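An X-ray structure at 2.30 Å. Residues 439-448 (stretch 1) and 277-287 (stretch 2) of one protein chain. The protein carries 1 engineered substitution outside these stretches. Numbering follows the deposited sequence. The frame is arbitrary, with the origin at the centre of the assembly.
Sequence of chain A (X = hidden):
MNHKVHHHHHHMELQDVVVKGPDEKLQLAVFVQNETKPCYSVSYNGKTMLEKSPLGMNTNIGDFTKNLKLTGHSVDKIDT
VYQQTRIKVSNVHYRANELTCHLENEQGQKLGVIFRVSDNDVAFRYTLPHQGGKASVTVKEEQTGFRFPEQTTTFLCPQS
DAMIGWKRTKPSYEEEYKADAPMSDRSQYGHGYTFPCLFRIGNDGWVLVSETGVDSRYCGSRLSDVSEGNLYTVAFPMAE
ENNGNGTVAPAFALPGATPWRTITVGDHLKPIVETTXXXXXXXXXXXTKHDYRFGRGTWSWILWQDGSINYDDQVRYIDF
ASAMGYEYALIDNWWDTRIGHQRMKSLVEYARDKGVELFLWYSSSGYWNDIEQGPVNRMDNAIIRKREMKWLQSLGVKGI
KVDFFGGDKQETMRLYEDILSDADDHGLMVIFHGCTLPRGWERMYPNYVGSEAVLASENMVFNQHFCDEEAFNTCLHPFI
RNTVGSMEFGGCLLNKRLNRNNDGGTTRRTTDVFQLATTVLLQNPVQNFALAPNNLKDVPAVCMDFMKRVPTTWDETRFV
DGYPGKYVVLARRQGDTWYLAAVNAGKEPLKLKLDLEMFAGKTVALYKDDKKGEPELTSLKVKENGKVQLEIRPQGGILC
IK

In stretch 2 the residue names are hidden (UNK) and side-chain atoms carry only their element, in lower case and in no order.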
ATOM      1  N   ARG A 439       0.535   6.783  -2.213  1.00 18.28           N
ATOM      2  CA  ARG A 439      -0.617   7.576  -1.812  1.00 21.85           C
ATOM      3  C   ARG A 439      -1.527   7.861  -3.007  1.00 19.27           C
ATOM      4  O   ARG A 439      -1.584   8.988  -3.504  1.00 20.59           O
ATOM      5  CB  ARG A 439      -0.136   8.859  -1.138  1.00 17.53           C
ATOM      6  CG  ARG A 439       0.207   8.661   0.343  1.00 19.86           C
ATOM      7  CD  ARG A 439       1.486   9.401   0.689  1.00 18.71           C
ATOM      8  NE  ARG A 439       1.790   9.477   2.118  1.00 14.29           N
ATOM      9  CZ  ARG A 439       2.794   8.836   2.710  1.00 14.73           C
ATOM     10  NH1 ARG A 439       3.586   8.038   2.006  1.00 14.63           N
ATOM     11  NH2 ARG A 439       3.006   8.987   4.010  1.00 14.95           N
ATOM     12  N   GLY A 440      -2.229   6.827  -3.469  1.00 17.48           N
ATOM     13  CA  GLY A 440      -3.072   6.952  -4.642  1.00 19.02           C
ATOM     14  C   GLY A 440      -2.236   6.958  -5.912  1.00 19.12           C
ATOM     15  O   GLY A 440      -2.674   7.448  -6.953  1.00 16.73           O
ATOM     16  N   TRP A 441      -1.022   6.419  -5.825  1.00 14.02           N
ATOM     17  CA  TRP A 441      -0.055   6.564  -6.909  1.00 19.08           C
ATOM     18  C   TRP A 441      -0.379   5.801  -8.210  1.00 19.98           C
ATOM     19  O   TRP A 441       0.053   6.228  -9.283  1.00 17.39           O
ATOM     20  CB  TRP A 441       1.340   6.169  -6.398  1.00 18.94           C
ATOM     21  CG  TRP A 441       1.939   7.230  -5.501  1.00 17.58           C
ATOM     22  CD1 TRP A 441       1.307   8.342  -5.021  1.00 15.23           C
ATOM     23  CD2 TRP A 441       3.291   7.303  -5.029  1.00 18.60           C
ATOM     24  NE1 TRP A 441       2.173   9.089  -4.264  1.00 21.06           N
ATOM     25  CE2 TRP A 441       3.399   8.475  -4.251  1.00 19.18           C
ATOM     26  CE3 TRP A 441       4.422   6.489  -5.181  1.00 19.37           C
ATOM     27  CZ2 TRP A 441       4.588   8.854  -3.627  1.00 14.54           C
ATOM     28  CZ3 TRP A 441       5.603   6.867  -4.562  1.00 15.58           C
ATOM     29  CH2 TRP A 441       5.677   8.038  -3.792  1.00 16.69           C
ATOM     30  N   GLU A 442      -1.167   4.726  -8.136  1.00 14.64           N
ATOM     31  CA  GLU A 442      -1.561   3.988  -9.343  1.00 12.71           C
ATOM     32  C   GLU A 442      -2.355   4.875 -10.306  1.00 24.68           C
ATOM     33  O   GLU A 442      -2.141   4.844 -11.524  1.00 22.50           O
ATOM     34  CB  GLU A 442      -2.406   2.754  -8.987  1.00 15.30           C
ATOM     35  CG  GLU A 442      -1.674   1.621  -8.256  1.00 21.84           C
ATOM     36  CD  GLU A 442      -1.772   1.726  -6.743  1.00 24.52           C
ATOM     37  OE1 GLU A 442      -2.074   2.833  -6.243  1.00 25.69           O
ATOM     38  OE2 GLU A 442      -1.564   0.698  -6.056  1.00 14.77           O
ATOM     39  N   ARG A 443      -3.267   5.672  -9.758  1.00 18.45           N
ATOM     40  CA  ARG A 443      -4.064   6.567 -10.573  1.00 14.44           C
ATOM     41  C   ARG A 443      -3.251   7.792 -10.957  1.00 21.72           C
ATOM     42  O   ARG A 443      -3.306   8.242 -12.098  1.00 23.91           O
ATOM     43  CB  ARG A 443      -5.339   6.990  -9.845  1.00 25.78           C
ATOM     44  CG  ARG A 443      -6.286   7.792 -10.718  1.00 19.89           C
ATOM     45  CD  ARG A 443      -7.726   7.565 -10.317  1.00 21.23           C
ATOM     46  NE  ARG A 443      -8.641   8.337 -11.154  1.00 28.41           N
ATOM     47  CZ  ARG A 443      -9.096   7.910 -12.330  1.00 33.55           C
ATOM     48  NH1 ARG A 443      -8.706   6.728 -12.802  1.00 26.48           N
ATOM     49  NH2 ARG A 443      -9.933   8.662 -13.038  1.00 29.52           N
ATOM     50  N   MET A 444      -2.507   8.341 -10.003  1.00 14.64           N
ATOM     51  CA  MET A 444      -1.719   9.532 -10.280  1.00 19.33           C
ATOM     52  C   MET A 444      -0.642   9.299 -11.351  1.00 22.40           C
ATOM     53  O   MET A 444      -0.383  10.192 -12.162  1.00 19.20           O
ATOM     54  CB  MET A 444      -1.093  10.057  -8.993  1.00 14.90           C
ATOM     55  CG  MET A 444      -2.127  10.577  -8.016  1.00 19.61           C
ATOM     56  SD  MET A 444      -1.594  10.621  -6.302  1.00 16.95           S
ATOM     57  CE  MET A 444      -0.420  11.972  -6.336  1.00 15.84           C
ATOM     58  N   TYR A 445      -0.044   8.103 -11.367  1.00 21.07           N
ATOM     59  CA  TYR A 445       1.058   7.779 -12.291  1.00 19.45           C
ATOM     60  C   TYR A 445       0.823   6.499 -13.107  1.00 17.88           C
ATOM     61  O   TYR A 445       0.912   5.394 -12.571  1.00 16.84           O
ATOM     62  CB  TYR A 445       2.368   7.637 -11.515  1.00 18.95           C
ATOM     63  CG  TYR A 445       2.671   8.801 -10.600  1.00 24.97           C
ATOM     64  CD1 TYR A 445       3.231   9.973 -11.095  1.00 21.39           C
ATOM     65  CD2 TYR A 445       2.378   8.733  -9.241  1.00 15.70           C
ATOM     66  CE1 TYR A 445       3.505  11.039 -10.258  1.00 22.36           C
ATOM     67  CE2 TYR A 445       2.645   9.786  -8.405  1.00 14.64           C
ATOM     68  CZ  TYR A 445       3.207  10.936  -8.912  1.00 24.07           C
ATOM     69  OH  TYR A 445       3.471  11.991  -8.067  1.00 33.39           O
ATOM     70  N   PRO A 446       0.577   6.649 -14.419  1.00 19.16           N
ATOM     71  CA  PRO A 446       0.245   5.545 -15.337  1.00 21.02           C
ATOM     72  C   PRO A 446       1.270   4.412 -15.358  1.00 19.54           C
ATOM     73  O   PRO A 446       0.894   3.273 -15.637  1.00 26.97           O
ATOM     74  CB  PRO A 446       0.199   6.230 -16.709  1.00 19.65           C
ATOM     75  CG  PRO A 446      -0.087   7.664 -16.415  1.00 25.65           C
ATOM     76  CD  PRO A 446       0.572   7.958 -15.096  1.00 22.14           C
ATOM     77  N   ASN A 447       2.535   4.712 -15.075  1.00 15.52           N
ATOM     78  CA  ASN A 447       3.589   3.695 -15.144  1.00 21.88           C
ATOM     79  C   ASN A 447       4.043   3.188 -13.774  1.00 18.39           C
ATOM     80  O   ASN A 447       4.996   2.421 -13.668  1.00 15.45           O
ATOM     81  CB  ASN A 447       4.793   4.229 -15.930  1.00 18.70           C
ATOM     82  CG  ASN A 447       5.330   5.539 -15.372  1.00 17.73           C
ATOM     83  OD1 ASN A 447       4.568   6.421 -14.964  1.00 17.36           O
ATOM     84  ND2 ASN A 447       6.644   5.676 -15.373  1.00 12.66           N
ATOM     85  N   TYR A 448       3.337   3.599 -12.728  1.00 21.56           N
ATOM     86  CA  TYR A 448       3.620   3.104 -11.391  1.00 19.07           C
ATOM     87  C   TYR A 448       3.115   1.672 -11.239  1.00 17.04           C
ATOM     88  O   TYR A 448       1.954   1.392 -11.498  1.00 14.12           O
ATOM     89  CB  TYR A 448       2.987   4.014 -10.335  1.00 17.42           C
ATOM     90  CG  TYR A 448       3.002   3.405  -8.958  1.00 21.35           C
ATOM     91  CD1 TYR A 448       4.181   3.325  -8.223  1.00 22.12           C
ATOM     92  CD2 TYR A 448       1.840   2.895  -8.396  1.00 18.75           C
ATOM     93  CE1 TYR A 448       4.204   2.756  -6.966  1.00 18.94           C
ATOM     94  CE2 TYR A 448       1.852   2.326  -7.140  1.00 22.53           C
ATOM     95  CZ  TYR A 448       3.033   2.260  -6.429  1.00 23.31           C
ATOM     96  OH  TYR A 448       3.036   1.689  -5.180  1.00 19.65           O
ATOM     97  N   UNK A 277     -11.056   4.841  -1.648  1.00 20.33           N
ATOM     98  CA  UNK A 277     -10.828   6.262  -1.411  1.00 20.40           C
ATOM     99  C   UNK A 277      -9.401   6.767  -1.759  1.00 18.02           C
ATOM    100  O   UNK A 277      -9.260   7.936  -2.111  1.00 18.63           O
ATOM    101  c   UNK A 277     -11.414   8.163   0.178  1.00 16.99           C
ATOM    102  c   UNK A 277     -11.195   6.652   0.057  1.00 21.60           C
ATOM    103  c   UNK A 277     -10.158   6.172   1.061  1.00 22.29           C
ATOM    104  N   UNK A 278      -8.350   5.909  -1.719  1.00 22.25           N
ATOM    105  CA  UNK A 278      -7.089   6.494  -2.209  1.00 17.64           C
ATOM    106  C   UNK A 278      -7.149   6.947  -3.669  1.00 19.87           C
ATOM    107  O   UNK A 278      -6.378   7.819  -4.074  1.00 18.27           O
ATOM    108  c   UNK A 278      -6.081   5.345  -2.060  1.00 17.82           C
ATOM    109  c   UNK A 278      -6.656   4.461  -1.031  1.00 17.42           C
ATOM    110  c   UNK A 278      -8.134   4.555  -1.166  1.00 21.75           C
ATOM    111  N   UNK A 279      -8.051   6.351  -4.445  1.00 16.24           N
ATOM    112  CA  UNK A 279      -8.167   6.654  -5.863  1.00 20.13           C
ATOM    113  C   UNK A 279      -9.427   7.489  -6.196  1.00 19.90           C
ATOM    114  O   UNK A 279      -9.526   8.068  -7.275  1.00 17.24           O
ATOM    115  c   UNK A 279      -7.860   2.779  -4.570  1.00 27.82           C
ATOM    116  c   UNK A 279      -6.927   4.529  -6.264  1.00 24.00           C
ATOM    117  c   UNK A 279      -5.644   4.713  -6.685  1.00 18.06           C
ATOM    118  c   UNK A 279      -7.465   1.720  -3.758  1.00 23.71           C
ATOM    119  n   UNK A 279      -4.813   3.795  -6.091  1.00 23.79           N
ATOM    120  c   UNK A 279      -5.161   1.933  -4.450  1.00 25.28           C
ATOM    121  c   UNK A 279      -6.129   1.309  -3.708  1.00 22.25           C
ATOM    122  c   UNK A 279      -6.891   3.436  -5.335  1.00 23.79           C
ATOM    123  c   UNK A 279      -8.129   5.344  -6.655  1.00 20.06           C
ATOM    124  c   UNK A 279      -5.554   3.000  -5.258  1.00 22.42           C
ATOM    125  N   UNK A 280     -10.377   7.564  -5.266  1.00 16.68           N
ATOM    126  CA  UNK A 280     -11.624   8.304  -5.504  1.00 18.86           C
ATOM    127  C   UNK A 280     -11.417   9.800  -5.733  1.00 18.95           C
ATOM    128  O   UNK A 280     -12.137  10.425  -6.506  1.00 25.16           O
ATOM    129  o   UNK A 280     -13.216   6.069  -5.357  1.00 20.08           O
ATOM    130  c   UNK A 280     -12.592   8.135  -4.334  1.00 17.02           C
ATOM    131  c   UNK A 280     -13.278   6.788  -4.329  1.00 21.02           C
ATOM    132  o   UNK A 280     -13.900   6.462  -3.294  1.00 16.59           O
ATOM    133  N   UNK A 281     -10.424  10.372  -5.067  1.00 24.32           N
ATOM    134  CA  UNK A 281     -10.278  11.822  -5.049  1.00 19.27           C
ATOM    135  C   UNK A 281      -9.004  12.335  -5.721  1.00 20.06           C
ATOM    136  O   UNK A 281      -8.633  13.492  -5.533  1.00 17.24           O
ATOM    137  c   UNK A 281      -9.233  11.694  -2.772  1.00 19.58           C
ATOM    138  c   UNK A 281     -10.326  12.339  -3.596  1.00 20.14           C
ATOM    139  c   UNK A 281     -11.689  12.047  -2.976  1.00 18.06           C
ATOM    140  N   UNK A 282      -8.332  11.479  -6.491  1.00 22.34           N
ATOM    141  CA  UNK A 282      -7.163  11.903  -7.266  1.00 23.08           C
ATOM    142  C   UNK A 282      -7.321  11.613  -8.763  1.00 24.42           C
ATOM    143  O   UNK A 282      -8.135  10.780  -9.164  1.00 19.27           O
ATOM    144  c   UNK A 282      -5.701  11.477  -5.261  1.00 24.58           C
ATOM    145  c   UNK A 282      -5.883   9.728  -7.036  1.00 18.36           C
ATOM    146  c   UNK A 282      -5.865  11.223  -6.752  1.00 28.64           C
ATOM    147  N   UNK A 283      -6.514  12.288  -9.579  1.00 24.87           N
ATOM    148  CA  UNK A 283      -6.541  12.105 -11.028  1.00 25.53           C
ATOM    149  C   UNK A 283      -5.126  11.919 -11.576  1.00 24.06           C
ATOM    150  O   UNK A 283      -4.165  12.350 -10.943  1.00 28.08           O
ATOM    151  c   UNK A 283      -7.220  13.309 -11.699  1.00 19.16           C
ATOM    152  o   UNK A 283      -8.424  13.639 -11.027  1.00 23.13           O
ATOM    153  N   UNK A 284      -4.996  11.274 -12.752  1.00 21.60           N
ATOM    154  CA  UNK A 284      -3.689  11.137 -13.409  1.00 25.78           C
ATOM    155  C   UNK A 284      -3.009  12.481 -13.638  1.00 22.10           C
ATOM    156  O   UNK A 284      -3.667  13.446 -14.025  1.00 24.25           O
ATOM    157  c   UNK A 284      -4.036  10.463 -14.739  1.00 25.35           C
ATOM    158  c   UNK A 284      -6.029  10.460 -13.421  1.00 26.84           C
ATOM    159  c   UNK A 284      -5.243   9.652 -14.429  1.00 22.67           C
ATOM    160  N   UNK A 285      -1.704  12.535 -13.399  1.00 25.48           N
ATOM    161  CA  UNK A 285      -0.940  13.769 -13.559  1.00 21.51           C
ATOM    162  C   UNK A 285      -0.286  13.848 -14.937  1.00 21.76           C
ATOM    163  O   UNK A 285       0.237  14.895 -15.324  1.00 20.92           O
ATOM    164  c   UNK A 285       0.110  13.888 -12.458  1.00 21.97           C
ATOM    165  c   UNK A 285      -1.077  15.597 -11.022  1.00 21.78           C
ATOM    166  c   UNK A 285      -0.506  14.181 -11.083  1.00 29.74           C
ATOM    167  c   UNK A 285       0.495  13.943  -9.962  1.00 20.65           C
ATOM    168  N   UNK A 286      -0.327  12.741 -15.674  1.00 14.37           N
ATOM    169  CA  UNK A 286       0.050  12.751 -17.083  1.00 20.29           C
ATOM    170  C   UNK A 286      -0.591  11.585 -17.827  1.00 22.85           C
ATOM    171  O   UNK A 286      -1.121  10.650 -17.225  1.00 18.95           O
ATOM    172  c   UNK A 286       1.577  12.751 -17.281  1.00 15.42           C
ATOM    173  c   UNK A 286       2.645  10.462 -17.070  1.00 19.83           C
ATOM    174  o   UNK A 286       4.637   8.924 -14.418  1.00 16.75           O
ATOM    175  c   UNK A 286       3.401   9.520 -16.376  1.00 21.37           C
ATOM    176  c   UNK A 286       2.377  11.713 -16.521  1.00 18.87           C
ATOM    177  c   UNK A 286       3.895   9.836 -15.126  1.00 16.63           C
ATOM    178  c   UNK A 286       2.902  12.002 -15.268  1.00 15.70           C
ATOM    179  c   UNK A 286       3.650  11.075 -14.572  1.00 21.79           C
ATOM    180  N   UNK A 287      -0.600  11.707 -19.149  1.00 24.91           N
ATOM    181  CA  UNK A 287      -1.134  10.689 -20.030  1.00 25.62           C
ATOM    182  C   UNK A 287       0.057   9.889 -20.546  1.00 29.10           C
ATOM    183  O   UNK A 287       1.149  10.442 -20.717  1.00 22.44           O
ATOM    184  c   UNK A 287      -3.211  12.049 -20.812  1.00 42.33           C
ATOM    185  o   UNK A 287      -5.407  11.179 -21.132  1.00 55.27           O
ATOM    186  c   UNK A 287      -4.361  11.120 -20.449  1.00 48.99           C
ATOM    187  c   UNK A 287      -1.898  11.333 -21.192  1.00 30.24           C
ATOM    188  o   UNK A 287      -4.237  10.355 -19.469  1.00 48.67           O
TER
HETATM  189  O   HOH W   1     -10.053  11.784 -11.790  1.00 23.73           O

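Position 277 has three side-chain carbons, one carrying the other two, and none reaches stretch 1. A beta-branched all-carbon side chain is Val 277.

At 278 three carbons close a ring onto the backbone N, which identifies Pro 278. Its O lies 3.5 Å from Gly 440 CA, a CA-H...O contact. Gly 440 has positive phi (76°), and an ideal CB there would clash, 2.5 Å from Pro 278 O.

Position 279 carries one carbon, then fused five- and six-membered rings holding eight carbons and one nitrogen; this is an indole, hence Trp 279. Its NE1 donates to Glu 442 OE1 at 2.9 Å with an N-H...O angle of 156°, and the acceptor lies at the ring edge, near its plane, as an indole N-H requires.

Position 280 has two carbons, the second bearing two oxygens, and touches nothing on stretch 1: Asp 280. Position 281 repeats the three-carbon fork, points away, and is Val 281.

At 282 the same fork points toward stretch 1, giving Val 282. Its CG2 packs 4.0 Å from Met 444 CG, while its O accepts a weak bond from Arg 443 NE (3.2 Å, 134°).

Position 283 has one carbon and one oxygen, so it is Ser 283. Its OG lies 2.6 Å from the O of water 1, which also makes weak bonds to Val 282 O and Arg 443 NH2.

Three carbons again close onto N at 284: Pro 284. Its CD lies over one face of the Arg 443 guanidinium, and its CA is 3.2 Å from Arg 443 O.

Four carbons forked at the second make 285 Leu 285. Its backbone N donates to Met 444 O (3.0 Å, 169°), and its CD1 sits 4.2 Å from Met 444 CE.

Position 286 shows one carbon, then a six-carbon ring bearing an oxygen: Tyr 286. Its OH donates to Asn 447 OD1 at 2.6 Å. Pro 446 CD lies over the ring face, 27° off the normal, and 3.5 Å from Tyr 286 CE2.

Three carbons, the third with two oxygens, make 287 Glu 287, whose side chain stays beyond contact distance.

The contact therefore combines directional bonds with close packing. The indole, a backbone amide and the phenol each donate to an acceptor on stretch 1, at Glu 442, Met 444 and Asn 447 respectively. Between these bonds, Arg 443 and Met 444 pack against Val 282 and Pro 284, and the whole buries 729 Å².

Stretch 2 277-287: VPWDVVSPLYE
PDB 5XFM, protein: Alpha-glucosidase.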